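Local coordinates for xylulokinase (Brucella ovis, PDB 5VM1), which probably phosphorylates D-xylulose to D-xylulose 5-phosphate at the expense of ATP, as a member of the FGGY family of carbohydrate kinases, at residues 295-300 against 387-392. Numbering follows the deposited sequence.
Sequences WHQMGV and LALQSA
Gln297 carries the strand side of this buried contact, meeting Leu389 with its aliphatic part and Ala392 with its amide. The polar link is one hydrogen bond, from Gln297 NE2 to Ala392 O at 3.2 Å, with an N-H...O angle of 148°. Ala392 O lies almost in the plane of the Gln297 amide, yet NE2 stands well above the plane of the Ala392 carbonyl, 45° out of it. Both ends of the amide have further partners: OE1 accepts from Thr394 OG1 and Asn273 ND2, and NE2 also donates to Gln277 O, bonds that together should fix the amide's rotation. Ala392 O in turn receives Gln277 NE2. In the C-terminal domain, which has the actin-like ATPase fold of FGGY kinases, strand 295-301 belongs to a mixed sheet, and helix 367-390 packs its C-terminal end against one face of it. Nonpolar packing centres on Leu389, whose CD2 lies 3.7 Å from Gln297 CB, against the side of the glutamine chain, and the two side chains pass each other in opposite directions. With CG anti to its carbonyl carbon (chi1 -82°) and the chain extended beyond it, Gln297 carries its amide past Leu389 to the backbone carbonyl of Ala392. Leu389 also rests on Leu269 and Ala271 of the adjoining strand 267-273.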
loop_
_atom_site.group_PDB
_atom_site.type_symbol
_atom_site.label_atom_id
_atom_site.label_comp_id
_atom_site.label_asym_id
_atom_site.label_seq_id
_atom_site.Cartn_x
_atom_site.Cartn_y
_atom_site.Cartn_z
ATOM N N TRP A 295 9.405 -8.345 -8.244
ATOM C CA TRP A 295 7.999 -7.977 -8.353
ATOM C C TRP A 295 7.311 -8.235 -7.021
ATOM O O TRP A 295 7.939 -8.663 -6.043
ATOM C CB TRP A 295 7.294 -8.770 -9.460
ATOM C CG TRP A 295 7.549 -8.240 -10.823
ATOM C CD1 TRP A 295 6.716 -7.429 -11.563
ATOM C CD2 TRP A 295 8.723 -8.438 -11.614
ATOM N NE1 TRP A 295 7.303 -7.124 -12.768
ATOM C CE2 TRP A 295 8.528 -7.738 -12.833
ATOM C CE3 TRP A 295 9.921 -9.145 -11.422
ATOM C CZ2 TRP A 295 9.489 -7.721 -13.836
ATOM C CZ3 TRP A 295 10.868 -9.128 -12.414
ATOM C CH2 TRP A 295 10.650 -8.429 -13.607
ATOM N N HIS A 296 6.006 -7.972 -6.976
ATOM C CA HIS A 296 5.213 -8.388 -5.823
ATOM C C HIS A 296 3.745 -8.515 -6.186
ATOM O O HIS A 296 3.246 -7.881 -7.122
ATOM C CB HIS A 296 5.368 -7.427 -4.634
ATOM C CG HIS A 296 4.572 -6.165 -4.756
ATOM N ND1 HIS A 296 3.277 -6.050 -4.307
ATOM C CD2 HIS A 296 4.910 -4.946 -5.241
ATOM C CE1 HIS A 296 2.840 -4.825 -4.534
ATOM N NE2 HIS A 296 3.814 -4.130 -5.091
ATOM N N GLN A 297 3.052 -9.291 -5.365
ATOM C CA GLN A 297 1.613 -9.446 -5.426
ATOM C C GLN A 297 0.953 -8.741 -4.244
ATOM O O GLN A 297 1.545 -8.566 -3.177
ATOM C CB GLN A 297 1.228 -10.927 -5.437
ATOM C CG GLN A 297 1.321 -11.526 -6.795
ATOM C CD GLN A 297 1.605 -13.001 -6.776
ATOM O OE1 GLN A 297 2.033 -13.559 -5.760
ATOM N NE2 GLN A 297 1.347 -13.653 -7.898
ATOM N N MET A 298 -0.307 -8.371 -4.436
ATOM C CA MET A 298 -1.053 -7.681 -3.398
ATOM C C MET A 298 -2.478 -8.200 -3.432
ATOM O O MET A 298 -3.155 -8.086 -4.455
ATOM C CB MET A 298 -1.019 -6.163 -3.607
ATOM C CG MET A 298 -0.483 -5.394 -2.436
ATOM S SD MET A 298 -0.928 -3.664 -2.503
ATOM C CE MET A 298 0.028 -3.021 -3.850
ATOM N N GLY A 299 -2.899 -8.850 -2.353
ATOM C CA GLY A 299 -4.296 -9.180 -2.150
ATOM C C GLY A 299 -4.911 -8.121 -1.259
ATOM O O GLY A 299 -4.333 -7.745 -0.237
ATOM N N VAL A 300 -6.062 -7.604 -1.681
ATOM C CA VAL A 300 -6.729 -6.508 -0.980
ATOM C C VAL A 300 -8.063 -6.991 -0.428
ATOM O O VAL A 300 -8.934 -7.419 -1.188
ATOM C CB VAL A 300 -6.954 -5.285 -1.874
ATOM C CG1 VAL A 300 -7.602 -4.192 -1.053
ATOM C CG2 VAL A 300 -5.661 -4.830 -2.434
ATOM N N LEU A 387 -5.103 -18.132 -0.960
ATOM C CA LEU A 387 -5.420 -19.099 -2.011
ATOM C C LEU A 387 -5.278 -18.476 -3.403
ATOM O O LEU A 387 -4.826 -19.144 -4.344
ATOM C CB LEU A 387 -6.822 -19.682 -1.797
ATOM C CG LEU A 387 -7.091 -20.702 -0.665
ATOM C CD1 LEU A 387 -8.505 -21.268 -0.731
ATOM C CD2 LEU A 387 -6.084 -21.831 -0.570
ATOM N N ALA A 388 -5.681 -17.205 -3.557
ATOM C CA ALA A 388 -5.532 -16.510 -4.839
ATOM C C ALA A 388 -4.064 -16.341 -5.218
ATOM O O ALA A 388 -3.685 -16.554 -6.377
ATOM C CB ALA A 388 -6.215 -15.152 -4.792
ATOM N N LEU A 389 -3.234 -15.901 -4.260
ATOM C CA LEU A 389 -1.796 -15.782 -4.496
ATOM C C LEU A 389 -1.176 -17.116 -4.880
ATOM O O LEU A 389 -0.299 -17.178 -5.754
ATOM C CB LEU A 389 -1.102 -15.208 -3.263
ATOM C CG LEU A 389 -1.454 -13.769 -2.913
ATOM C CD1 LEU A 389 -0.361 -13.214 -2.018
ATOM C CD2 LEU A 389 -1.532 -12.983 -4.180
ATOM N N GLN A 390 -1.584 -18.193 -4.212
ATOM C CA GLN A 390 -1.067 -19.499 -4.582
ATOM C C GLN A 390 -1.473 -19.887 -5.996
ATOM O O GLN A 390 -0.680 -20.498 -6.714
ATOM C CB GLN A 390 -1.520 -20.522 -3.552
ATOM C CG GLN A 390 -0.740 -20.375 -2.261
ATOM C CD GLN A 390 -0.908 -21.560 -1.335
ATOM O OE1 GLN A 390 -1.276 -22.653 -1.774
ATOM N NE2 GLN A 390 -0.491 -21.389 -0.077
ATOM N N SER A 391 -2.658 -19.480 -6.451
ATOM C CA SER A 391 -2.988 -19.794 -7.833
ATOM C C SER A 391 -2.178 -18.957 -8.809
ATOM O O SER A 391 -2.270 -19.174 -10.018
ATOM C CB SER A 391 -4.477 -19.582 -8.101
ATOM O OG SER A 391 -4.764 -18.194 -8.168
ATOM N N ALA A 392 -1.421 -17.983 -8.322
ATOM C CA ALA A 392 -0.610 -17.147 -9.187
ATOM C C ALA A 392 0.882 -17.406 -8.985
ATOM O O ALA A 392 1.702 -16.520 -9.248
ATOM C CB ALA A 392 -0.970 -15.673 -8.991
#